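Local coordinates for chromosome segregation protein smc (Pyrococcus furiosus, PDB 3KTA) that forms the C-terminal part of the ABC-type ATPase head of an SMC protein, which is probably required for chromosome condensation and partitioning, at residues Ala33-Glu38 with Gly46-Glu51; Ala102-Val107 with Asp127-Asn132. All blocks are in the same frame, centred on the assembly; numbering follows the deposited sequence.

Contact 1. Residues Ala33-Glu38 with Gly46-Glu51; sequences ARLILE and GGLEIE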
loop_
_atom_site.group_PDB
_atom_site.type_symbol
_atom_site.label_atom_id
_atom_site.label_comp_id
_atom_site.label_asym_id
_atom_site.label_seq_id
_atom_site.Cartn_x
_atom_site.Cartn_y
_atom_site.Cartn_z
ATOM N N ALA B 33 3.136 -19.412 13.611
ATOM C CA ALA B 33 2.512 -19.719 12.333
ATOM C C ALA B 33 3.537 -20.228 11.334
ATOM O O ALA B 33 4.737 -19.996 11.492
ATOM C CB ALA B 33 1.786 -18.495 11.778
ATOM N N ARG B 34 3.051 -20.932 10.313
ATOM C CA ARG B 34 3.909 -21.516 9.279
ATOM C C ARG B 34 3.333 -21.311 7.884
ATOM O O ARG B 34 2.113 -21.233 7.703
ATOM C CB ARG B 34 4.058 -23.036 9.466
ATOM C CG ARG B 34 4.860 -23.504 10.647
ATOM C CD ARG B 34 5.050 -25.025 10.543
ATOM N NE ARG B 34 3.774 -25.737 10.476
ATOM C CZ ARG B 34 3.514 -26.761 9.662
ATOM N NH1 ARG B 34 4.440 -27.210 8.821
ATOM N NH2 ARG B 34 2.320 -27.339 9.687
ATOM N N LEU B 35 4.225 -21.234 6.903
ATOM C CA LEU B 35 3.869 -21.396 5.498
ATOM C C LEU B 35 4.132 -22.847 5.109
ATOM O O LEU B 35 5.149 -23.432 5.493
ATOM C CB LEU B 35 4.696 -20.477 4.602
ATOM C CG LEU B 35 4.636 -18.972 4.874
ATOM C CD1 LEU B 35 5.357 -18.226 3.771
ATOM C CD2 LEU B 35 3.196 -18.490 4.995
ATOM N N ILE B 36 3.216 -23.427 4.339
ATOM C CA ILE B 36 3.335 -24.828 3.952
ATOM C C ILE B 36 3.104 -24.978 2.459
ATOM O O ILE B 36 2.095 -24.512 1.950
ATOM C CB ILE B 36 2.280 -25.665 4.687
ATOM C CG1 ILE B 36 2.383 -25.439 6.198
ATOM C CG2 ILE B 36 2.417 -27.145 4.338
ATOM C CD1 ILE B 36 1.235 -26.028 6.977
ATOM N N LEU B 37 4.038 -25.604 1.751
ATOM C CA LEU B 37 3.811 -25.927 0.339
ATOM C C LEU B 37 2.897 -27.144 0.264
ATOM O O LEU B 37 3.156 -28.154 0.912
ATOM C CB LEU B 37 5.134 -26.207 -0.373
ATOM C CG LEU B 37 6.046 -24.989 -0.569
ATOM C CD1 LEU B 37 7.429 -25.381 -1.064
ATOM C CD2 LEU B 37 5.399 -23.986 -1.527
ATOM N N GLU B 38 1.815 -27.036 -0.505
ATOM C CA GLU B 38 0.862 -28.135 -0.626
ATOM C C GLU B 38 1.539 -29.358 -1.217
ATOM O O GLU B 38 1.173 -30.504 -0.914
ATOM C CB GLU B 38 -0.316 -27.724 -1.507
ATOM C CG GLU B 38 -1.265 -26.744 -0.851
ATOM C CD GLU B 38 -2.499 -26.498 -1.689
ATOM O OE1 GLU B 38 -2.460 -26.801 -2.899
ATOM O OE2 GLU B 38 -3.504 -26.008 -1.137
ATOM N N GLY B 46 1.277 -27.286 -6.777
ATOM C CA GLY B 46 0.382 -27.089 -5.653
ATOM C C GLY B 46 0.418 -25.653 -5.158
ATOM O O GLY B 46 1.141 -24.833 -5.703
ATOM N N GLY B 47 -0.384 -25.362 -4.138
ATOM C CA GLY B 47 -0.479 -24.016 -3.595
ATOM C C GLY B 47 0.410 -23.788 -2.384
ATOM O O GLY B 47 1.242 -24.618 -2.024
ATOM N N LEU B 48 0.225 -22.643 -1.747
ATOM C CA LEU B 48 0.992 -22.317 -0.557
ATOM C C LEU B 48 -0.001 -21.967 0.542
ATOM O O LEU B 48 -0.775 -21.007 0.418
ATOM C CB LEU B 48 1.968 -21.173 -0.864
ATOM C CG LEU B 48 3.014 -20.761 0.176
ATOM C CD1 LEU B 48 4.095 -19.926 -0.484
ATOM C CD2 LEU B 48 2.373 -20.002 1.319
ATOM N N GLU B 49 -0.008 -22.767 1.602
ATOM C CA GLU B 49 -1.001 -22.612 2.656
ATOM C C GLU B 49 -0.427 -21.872 3.845
ATOM O O GLU B 49 0.777 -21.838 4.028
ATOM C CB GLU B 49 -1.531 -23.973 3.115
ATOM C CG GLU B 49 -2.873 -24.367 2.495
ATOM C CD GLU B 49 -4.061 -23.641 3.119
ATOM O OE1 GLU B 49 -3.900 -22.500 3.614
ATOM O OE2 GLU B 49 -5.166 -24.218 3.109
ATOM N N ILE B 50 -1.304 -21.283 4.645
ATOM C CA ILE B 50 -0.909 -20.684 5.912
ATOM C C ILE B 50 -1.549 -21.490 7.021
ATOM O O ILE B 50 -2.741 -21.785 6.965
ATOM C CB ILE B 50 -1.394 -19.220 6.011
ATOM C CG1 ILE B 50 -0.710 -18.368 4.943
ATOM C CG2 ILE B 50 -1.126 -18.654 7.410
ATOM C CD1 ILE B 50 -1.218 -16.944 4.863
ATOM N N GLU B 51 -0.754 -21.871 8.012
ATOM C CA GLU B 51 -1.264 -22.528 9.207
ATOM C C GLU B 51 -0.854 -21.743 10.446
ATOM O O GLU B 51 0.334 -21.611 10.746
ATOM C CB GLU B 51 -0.750 -23.968 9.289
ATOM C CG GLU B 51 -1.024 -24.646 10.612
ATOM C CD GLU B 51 -0.250 -25.935 10.763
ATOM O OE1 GLU B 51 0.736 -25.954 11.536
ATOM O OE2 GLU B 51 -0.624 -26.923 10.097
#
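Arg34 and Glu51 form a hydrogen-bonded pair of this antiparallel ladder, their side chains running side by side in the same direction. NH2 of Arg34 makes a salt bridge to OE1 of Glu51 at 2.8 Å, and NE of Arg34 reaches the same oxygen at 3.2 Å. OE1 lies in the guanidinium plane, while both nitrogens come to it from one face of the carboxylate, the groups being turned 60° apart. A second carboxylate works at the ladder's end nearest the connecting loop: OE1 of Glu38 accepts the N-H of Gly47 at 2.8 Å, and N of Glu38 donates to O of Gly47. Between these ends Ile36 and Glu49 exchange backbone bonds in both directions.

CG1 of Ile36 lies over one face of the Arg34 guanidinium, toward its rim, and CD1 of Ile36 touches CB of Glu51 at 3.7 Å. An alanine in place of Glu51 would probably leave the Arg34 guanidinium without its carboxylate mate and freer to turn. On the other face, CD2 of Leu35 meets CG1 of Ile50 at 3.9 Å. CG of Leu48, anti to its backbone N (chi1 -172°), is carried toward the other strand, and its CD2 meets CB of Leu35 at 4.0 Å. Phe20 covers Leu35, and Ile163 of the other chain packs on Leu48.

This is a two-faced beta hairpin: the leucines and Ile50 form a buried apolar side against helix 4-27 and the other chain, while Arg34, Glu49 and Glu51 around Ile36 make a largely charged side more open to solvent, its ion pair spanning the strands.

Contact 2. Residues Ala102-Val107 with Asp127-Asn132; sequences ANVKRV and DVMMAN
Val104 and Val128 meet where helix 101-114 runs past the short helix 127-130, with the backbones at their nearest between Lys105 and Val128, 5.6 Å from CA to CA. The join is made by aliphatic carbons. CG1 of Val104 touches two successive residues of the other segment, CG2 of Val128 at 3.5 Å and CB of Met129 at 3.8 Å. It reaches both because it stands anti to its own backbone N (chi1 175°), and the Val104 side chain crosses each partner at about a right angle. CG2 of Val128 also lies 3.7 Å from CB of Val104, so this one methyl covers both the branch point and a tip of the opposing valine.

Met129, a selenomethionine in this crystal, extends the apolar seam up the helix. Its chain bends at chi2 (66°) and again at chi3, and the terminal CE comes to 4.0 Å from CG1 of Val107, one helical turn beyond Val104. At the more open side, Lys105 runs its aliphatic stem past the backbone of Val128, CD lying 4.1 Å from O of Val128. The ammonium of Lys105 is taken by a salt bridge to Asp109 on its own helix, leaving methylene groups to do the touching here.

Val107 also packs on Leu72 and Leu75 of helix 67-84, and Met129 fills in against Ala108 and Ile111 farther along helix 101-114. On the far flank, Met130 rests on Ala156 and Leu160 of helix 153-164. The short helix 127-130, following strand 119-123, is therefore wedged between helices 101-114 and 153-164 in the P-loop NTPase core of the head.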
loop_
_atom_site.group_PDB
_atom_site.type_symbol
_atom_site.label_atom_id
_atom_site.label_comp_id
_atom_site.label_asym_id
_atom_site.label_seq_id
_atom_site.Cartn_x
_atom_site.Cartn_y
_atom_site.Cartn_z
ATOM N N ALA B 102 -2.378 -2.653 21.440
ATOM C CA ALA B 102 -1.190 -3.459 21.647
ATOM C C ALA B 102 -0.685 -4.003 20.321
ATOM O O ALA B 102 0.502 -3.970 20.034
ATOM C CB ALA B 102 -1.478 -4.611 22.598
ATOM N N ASN B 103 -1.612 -4.509 19.523
ATOM C CA ASN B 103 -1.257 -5.056 18.225
ATOM C C ASN B 103 -0.876 -4.003 17.191
ATOM O O ASN B 103 0.070 -4.201 16.412
ATOM C CB ASN B 103 -2.391 -5.938 17.715
ATOM C CG ASN B 103 -2.409 -7.289 18.397
ATOM O OD1 ASN B 103 -1.437 -8.034 18.326
ATOM N ND2 ASN B 103 -3.509 -7.603 19.077
ATOM N N VAL B 104 -1.607 -2.898 17.164
ATOM C CA VAL B 104 -1.229 -1.799 16.266
ATOM C C VAL B 104 0.197 -1.302 16.561
ATOM O O VAL B 104 0.972 -1.063 15.638
ATOM C CB VAL B 104 -2.234 -0.624 16.325
ATOM C CG1 VAL B 104 -1.741 0.545 15.489
ATOM C CG2 VAL B 104 -3.612 -1.078 15.838
ATOM N N LYS B 105 0.560 -1.169 17.839
ATOM C CA LYS B 105 1.919 -0.740 18.168
ATOM C C LYS B 105 2.969 -1.688 17.595
ATOM O O LYS B 105 4.006 -1.241 17.095
ATOM C CB LYS B 105 2.107 -0.606 19.691
ATOM C CG LYS B 105 3.488 -0.093 20.148
ATOM C CD LYS B 105 3.850 1.227 19.470
ATOM C CE LYS B 105 5.024 1.938 20.167
ATOM N NZ LYS B 105 6.201 1.073 20.402
ATOM N N ARG B 106 2.709 -2.991 17.674
ATOM C CA ARG B 106 3.679 -3.960 17.177
ATOM C C ARG B 106 3.795 -3.836 15.660
ATOM O O ARG B 106 4.891 -3.938 15.103
ATOM C CB ARG B 106 3.340 -5.384 17.615
ATOM C CG ARG B 106 3.600 -5.567 19.121
ATOM C CD ARG B 106 3.500 -7.014 19.554
ATOM N NE ARG B 106 2.121 -7.457 19.634
ATOM C CZ ARG B 106 1.381 -7.414 20.737
ATOM N NH1 ARG B 106 1.889 -6.929 21.871
ATOM N NH2 ARG B 106 0.131 -7.848 20.699
ATOM N N VAL B 107 2.665 -3.590 15.009
ATOM C CA VAL B 107 2.702 -3.356 13.557
ATOM C C VAL B 107 3.487 -2.081 13.223
ATOM O O VAL B 107 4.327 -2.072 12.306
ATOM C CB VAL B 107 1.287 -3.332 12.958
ATOM C CG1 VAL B 107 1.309 -2.875 11.486
ATOM C CG2 VAL B 107 0.689 -4.710 13.067
ATOM N N ASP B 127 -3.589 6.847 16.841
ATOM C CA ASP B 127 -2.421 7.471 17.441
ATOM C C ASP B 127 -1.214 6.545 17.582
ATOM O O ASP B 127 -0.093 6.960 17.300
ATOM C CB ASP B 127 -2.772 8.144 18.782
ATOM C CG ASP B 127 -3.528 7.226 19.746
ATOM O OD1 ASP B 127 -3.468 5.984 19.639
ATOM O OD2 ASP B 127 -4.190 7.774 20.652
ATOM N N VAL B 128 -1.429 5.296 18.007
ATOM C CA VAL B 128 -0.314 4.386 18.234
ATOM C C VAL B 128 0.324 3.932 16.922
ATOM O O VAL B 128 1.442 3.431 16.930
ATOM C CB VAL B 128 -0.711 3.167 19.096
ATOM C CG1 VAL B 128 -1.113 3.629 20.472
ATOM C CG2 VAL B 128 -1.855 2.422 18.475
HETATM N N MSE B 129 -0.392 4.107 15.810
HETATM C CA MSE B 129 0.196 3.866 14.496
HETATM C C MSE B 129 1.052 5.039 14.028
HETATM O O MSE B 129 2.126 4.806 13.456
HETATM C CB MSE B 129 -0.884 3.581 13.435
HETATM C CG MSE B 129 -0.329 3.439 11.998
HETATM SE SE MSE B 129 0.821 1.883 11.737
HETATM C CE MSE B 129 -0.580 0.640 11.242
HETATM N N MSE B 130 0.549 6.261 14.271
HETATM C CA MSE B 130 1.065 7.562 13.788
HETATM C C MSE B 130 2.332 8.050 14.504
HETATM O O MSE B 130 3.157 8.755 13.920
HETATM C CB MSE B 130 -0.072 8.671 13.892
HETATM C CG MSE B 130 -0.024 9.841 15.082
HETATM SE SE MSE B 130 -1.115 11.294 14.410
HETATM C CE MSE B 130 -0.191 11.520 12.716
ATOM N N ALA B 131 2.464 7.685 15.773
ATOM C CA ALA B 131 3.294 8.450 16.708
ATOM C C ALA B 131 4.754 8.606 16.304
ATOM O O ALA B 131 5.359 9.661 16.553
ATOM C CB ALA B 131 3.197 7.834 18.101
ATOM N N ASN B 132 5.325 7.558 15.716
ATOM C CA ASN B 132 6.724 7.574 15.315
ATOM C C ASN B 132 6.953 7.701 13.815
ATOM O O ASN B 132 8.024 7.357 13.326
ATOM C CB ASN B 132 7.436 6.322 15.831
ATOM C CG ASN B 132 7.501 6.278 17.338
ATOM O OD1 ASN B 132 7.798 7.282 17.985
ATOM N ND2 ASN B 132 7.222 5.111 17.911
#

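In the fold
Contact 1 and contact 2 lie on opposite sides of the chain's centre, their own centres about 29 Å apart, and share no strand or helix. Contact 1 is the more peripheral, 19 Å from that centre, and ties together two strands close in sequence; contact 2 lies at 11 Å and brings together helices with strand 119-123 between them in the chain. Both are only partly buried, yet residues 33-38 and 46-51 are held by a backbone ladder with charged side chains on one face and aliphatic ones on the other, whereas 102-107 and 127-132 meet through aliphatic packing. The other chain bonds to and packs on several residues of contact 1; at contact 2 it packs on Met130, off the interface.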